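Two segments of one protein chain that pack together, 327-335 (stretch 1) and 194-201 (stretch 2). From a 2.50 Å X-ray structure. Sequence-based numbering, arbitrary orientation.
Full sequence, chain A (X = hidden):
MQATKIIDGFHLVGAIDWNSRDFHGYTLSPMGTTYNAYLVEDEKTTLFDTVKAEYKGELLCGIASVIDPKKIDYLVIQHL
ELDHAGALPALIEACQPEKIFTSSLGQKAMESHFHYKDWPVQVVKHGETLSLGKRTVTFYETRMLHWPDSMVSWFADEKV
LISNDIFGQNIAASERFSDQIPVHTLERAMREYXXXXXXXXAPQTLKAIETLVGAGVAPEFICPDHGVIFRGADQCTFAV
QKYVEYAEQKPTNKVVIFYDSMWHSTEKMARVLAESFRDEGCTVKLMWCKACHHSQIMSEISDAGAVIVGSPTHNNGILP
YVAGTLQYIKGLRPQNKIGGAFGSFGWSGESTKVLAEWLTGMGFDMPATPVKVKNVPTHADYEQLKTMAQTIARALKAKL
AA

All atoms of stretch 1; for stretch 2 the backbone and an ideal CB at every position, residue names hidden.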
# COMPACT_ATOMS: atom_id res chain seq x y z
N GLN A 327 3.00 -8.60 0.48
CA GLN A 327 1.75 -9.36 0.47
C GLN A 327 1.38 -9.73 -0.97
O GLN A 327 1.10 -10.88 -1.28
CB GLN A 327 0.58 -8.59 1.09
CG GLN A 327 -0.71 -9.42 1.19
CD GLN A 327 -0.47 -10.69 2.00
OE1 GLN A 327 -0.21 -10.59 3.21
NE2 GLN A 327 -0.53 -11.85 1.36
N TYR A 328 1.41 -8.72 -1.84
CA TYR A 328 1.07 -8.95 -3.24
C TYR A 328 1.96 -10.05 -3.81
O TYR A 328 1.50 -10.99 -4.43
CB TYR A 328 1.26 -7.68 -4.05
CG TYR A 328 0.83 -7.76 -5.49
CD1 TYR A 328 -0.52 -7.79 -5.81
CD2 TYR A 328 1.75 -7.81 -6.54
CE1 TYR A 328 -0.94 -7.86 -7.12
CE2 TYR A 328 1.33 -7.88 -7.86
CZ TYR A 328 -0.02 -7.91 -8.15
OH TYR A 328 -0.46 -7.99 -9.45
N ILE A 329 3.26 -9.88 -3.55
CA ILE A 329 4.24 -10.78 -4.15
C ILE A 329 4.10 -12.20 -3.62
O ILE A 329 4.12 -13.17 -4.39
CB ILE A 329 5.66 -10.28 -3.92
CG1 ILE A 329 5.93 -8.92 -4.59
CG2 ILE A 329 6.67 -11.31 -4.38
CD1 ILE A 329 7.34 -8.44 -4.31
N LYS A 330 3.93 -12.33 -2.31
CA LYS A 330 3.81 -13.65 -1.71
C LYS A 330 2.68 -14.45 -2.36
O LYS A 330 2.81 -15.65 -2.60
CB LYS A 330 3.59 -13.52 -0.21
CG LYS A 330 3.20 -14.82 0.48
CD LYS A 330 3.14 -14.59 1.98
CE LYS A 330 2.66 -15.83 2.73
NZ LYS A 330 3.83 -16.60 3.25
N GLY A 331 1.57 -13.78 -2.65
CA GLY A 331 0.42 -14.44 -3.24
C GLY A 331 0.73 -14.94 -4.64
O GLY A 331 0.16 -15.93 -5.11
N LEU A 332 1.64 -14.27 -5.35
CA LEU A 332 1.86 -14.67 -6.74
C LEU A 332 2.86 -15.82 -6.85
O LEU A 332 3.16 -16.28 -7.95
CB LEU A 332 2.29 -13.44 -7.54
CG LEU A 332 1.12 -12.48 -7.81
CD1 LEU A 332 1.65 -11.14 -8.30
CD2 LEU A 332 0.15 -13.09 -8.80
N ARG A 333 3.35 -16.24 -5.70
CA ARG A 333 4.27 -17.34 -5.50
C ARG A 333 5.43 -17.37 -6.48
O ARG A 333 5.60 -18.36 -7.20
CB ARG A 333 3.49 -18.66 -5.59
CG ARG A 333 2.31 -18.72 -4.64
CD ARG A 333 1.42 -19.92 -4.96
NE ARG A 333 0.53 -20.20 -3.84
CZ ARG A 333 -0.41 -21.13 -3.81
NH1 ARG A 333 -0.63 -21.93 -4.84
NH2 ARG A 333 -1.16 -21.27 -2.72
N PRO A 334 6.26 -16.35 -6.54
CA PRO A 334 7.47 -16.41 -7.38
C PRO A 334 8.41 -17.51 -6.90
O PRO A 334 8.59 -17.72 -5.70
CB PRO A 334 8.11 -15.04 -7.17
CG PRO A 334 7.57 -14.56 -5.87
CD PRO A 334 6.16 -15.08 -5.80
N GLN A 335 9.01 -18.23 -7.85
CA GLN A 335 9.86 -19.37 -7.56
C GLN A 335 11.31 -19.12 -7.93
O GLN A 335 11.62 -18.23 -8.71
CB GLN A 335 9.39 -20.60 -8.36
CG GLN A 335 7.93 -20.98 -8.17
CD GLN A 335 7.65 -21.51 -6.78
OE1 GLN A 335 6.97 -20.87 -5.97
NE2 GLN A 335 8.17 -22.70 -6.48
N UNK A 194 1.11 -12.18 -17.39
CA UNK A 194 1.35 -13.44 -16.70
C UNK A 194 1.77 -13.20 -15.25
O UNK A 194 1.23 -13.83 -14.34
CB UNK A 194 2.42 -14.25 -17.43
N UNK A 195 2.77 -12.35 -15.07
CA UNK A 195 3.40 -12.21 -13.76
C UNK A 195 2.42 -11.80 -12.67
O UNK A 195 2.60 -12.22 -11.52
CB UNK A 195 4.53 -11.18 -13.84
N UNK A 196 1.41 -11.02 -13.04
CA UNK A 196 0.48 -10.50 -12.03
C UNK A 196 -0.83 -11.24 -11.90
O UNK A 196 -1.63 -10.85 -11.04
CB UNK A 196 0.17 -9.03 -12.34
N UNK A 197 -1.11 -12.28 -12.69
CA UNK A 197 -2.33 -13.02 -12.40
C UNK A 197 -2.20 -14.53 -12.53
O UNK A 197 -2.82 -15.28 -11.77
CB UNK A 197 -3.45 -12.54 -13.33
N UNK A 198 -1.40 -15.03 -13.48
CA UNK A 198 -1.29 -16.47 -13.66
C UNK A 198 -0.15 -17.08 -12.86
O UNK A 198 -0.16 -18.29 -12.61
CB UNK A 198 -1.10 -16.79 -15.14
N UNK A 199 0.84 -16.30 -12.46
CA UNK A 199 2.05 -16.81 -11.84
C UNK A 199 1.84 -17.82 -10.73
O UNK A 199 2.53 -18.85 -10.69
CB UNK A 199 2.86 -15.63 -11.28
N UNK A 200 0.94 -17.62 -9.78
CA UNK A 200 0.79 -18.65 -8.73
C UNK A 200 0.39 -20.01 -9.30
O UNK A 200 0.57 -21.02 -8.61
CB UNK A 200 -0.25 -18.20 -7.70
N UNK A 201 -0.13 -20.06 -10.52
CA UNK A 201 -0.54 -21.32 -11.14
C UNK A 201 0.40 -21.73 -12.26
O UNK A 201 0.02 -22.24 -13.30
CB UNK A 201 -1.97 -21.21 -11.68

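Stretch 1 presents the end of a helix and the turn after it. The side-chain ends of Tyr328 and Leu332 come near stretch 2, and the carbonyls of Gly331, Leu332 and Arg333 lie near its later positions.

Position 194 is helical, at phi/psi -57/-51. Its ideal CB has nothing of stretch 1 within 5.5 Å, so this contact hardly restricts the choice. The residue is Tyr194. Its side chain is out of reach of stretch 1, and its OH is hydrogen-bonded elsewhere in the structure. Its backbone O accepts from the N atoms of 197, 198 and 199, within a stretch that includes a wider pi-type turn.

Position 195 points sideways, and again no atom of stretch 1 is near the ideal CB. Many helix-compatible residues would suit. The residue is Ala195. Its contribution is from the backbone: Ala195 O lies 3.5 Å from Leu332 CD1.

Position 196 also points sideways, but its ideal CB is 3.1 Å from Tyr328 OH and 4.8 Å from Leu332 CD1. The tight first distance disfavours bulk directed at the hydroxyl. A short polar side chain that can turn its end to Tyr328 would fit; Asn, Asp, Ser or Thr are candidates. The residue is Asn196, with chi1 in the m well. Tyr328 OH donates a hydrogen bond to Asn196 OD1, very short at 2.5 Å, and the place of OD1 is less sure. The oxygen sits at the edge of the Tyr328 ring, near its plane. Asn196 O packs 3.6 Å from Leu332 CD2.

Position 197 points away, so stretch 1 sets little limit on it. The residue is Ile197. Its backbone N approaches Leu332 CD2 at 4.2 Å, while Ile197 CB is 5.8 Å from Leu332 CD2.

Position 198 points away too, and many residues would serve. The residue is Val198, which makes no contact with stretch 1.

Position 199 points toward stretch 1. Its ideal CB is 3.4 Å from Leu332 O, an acceptor, and Arg333 O offers another carbonyl nearby. A short side chain with a donor is favoured: Asn, Ser or Thr. The residue is Asn199. Asn199 ND2 donates to Leu332 O at 2.7 Å, with a nearly straight angle of 168°. Water 1 adds a bridge, donating to Asn199 O at 2.5 Å and to Arg333 O at 2.7 Å.

Position 200 points sideways, with its ideal CB 3.5 Å from Gly331 O and 3.6 Å from Arg333 CD. Phi of -60° allows proline. Its N lies 3.2 Å from Leu332 O, but a hydrogen there would point about 90° off, so no hydrogen bond is at stake. A compact apolar side chain packing on Leu332 suits. The residue is Pro200. The ring packs against Leu332, with Pro200 CD 3.5 Å from Leu332 CD2, and Pro200 CB lies 3.8 Å from Arg333 CD.

Position 201 points away, leaving the choice wide. The residue is Tyr201, at the N-cap position of a following helix. The nearest approach is Tyr201 CE1 to Arg333 NH1, 5.2 Å, too far for contact.

Stretch 2 (194-201) YANIVNPY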
# COMPACT_ATOMS: atom_id res chain seq x y z
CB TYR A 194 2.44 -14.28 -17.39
CG TYR A 194 2.52 -15.69 -16.83
CD1 TYR A 194 1.73 -16.69 -17.37
CD2 TYR A 194 3.36 -16.03 -15.78
CE1 TYR A 194 1.78 -17.98 -16.88
CE2 TYR A 194 3.42 -17.31 -15.27
CZ TYR A 194 2.62 -18.29 -15.83
OH TYR A 194 2.66 -19.58 -15.35
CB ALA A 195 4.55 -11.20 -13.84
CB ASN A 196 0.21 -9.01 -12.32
CG ASN A 196 1.45 -8.23 -11.91
OD1 ASN A 196 1.64 -7.96 -10.72
ND2 ASN A 196 2.27 -7.91 -12.90
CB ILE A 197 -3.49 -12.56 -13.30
CG1 ILE A 197 -4.77 -13.38 -13.08
CG2 ILE A 197 -3.07 -12.54 -14.74
CD1 ILE A 197 -5.98 -12.54 -12.74
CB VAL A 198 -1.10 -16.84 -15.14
CG1 VAL A 198 -1.17 -18.34 -15.34
CG2 VAL A 198 -2.14 -16.15 -16.01
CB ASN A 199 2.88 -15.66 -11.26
CG ASN A 199 4.35 -16.06 -11.27
OD1 ASN A 199 5.01 -15.97 -12.31
ND2 ASN A 199 4.83 -16.51 -10.12
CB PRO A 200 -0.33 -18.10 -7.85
CG PRO A 200 -1.04 -17.11 -8.71
CD PRO A 200 0.03 -16.49 -9.58
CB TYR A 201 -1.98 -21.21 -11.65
CG TYR A 201 -2.87 -20.54 -10.61
CD1 TYR A 201 -3.28 -21.26 -9.50
CD2 TYR A 201 -3.26 -19.22 -10.75
CE1 TYR A 201 -4.08 -20.67 -8.54
CE2 TYR A 201 -4.06 -18.62 -9.80
CZ TYR A 201 -4.46 -19.35 -8.70
OH TYR A 201 -5.26 -18.76 -7.75
O HOH W 1 4.54 -19.53 -9.44
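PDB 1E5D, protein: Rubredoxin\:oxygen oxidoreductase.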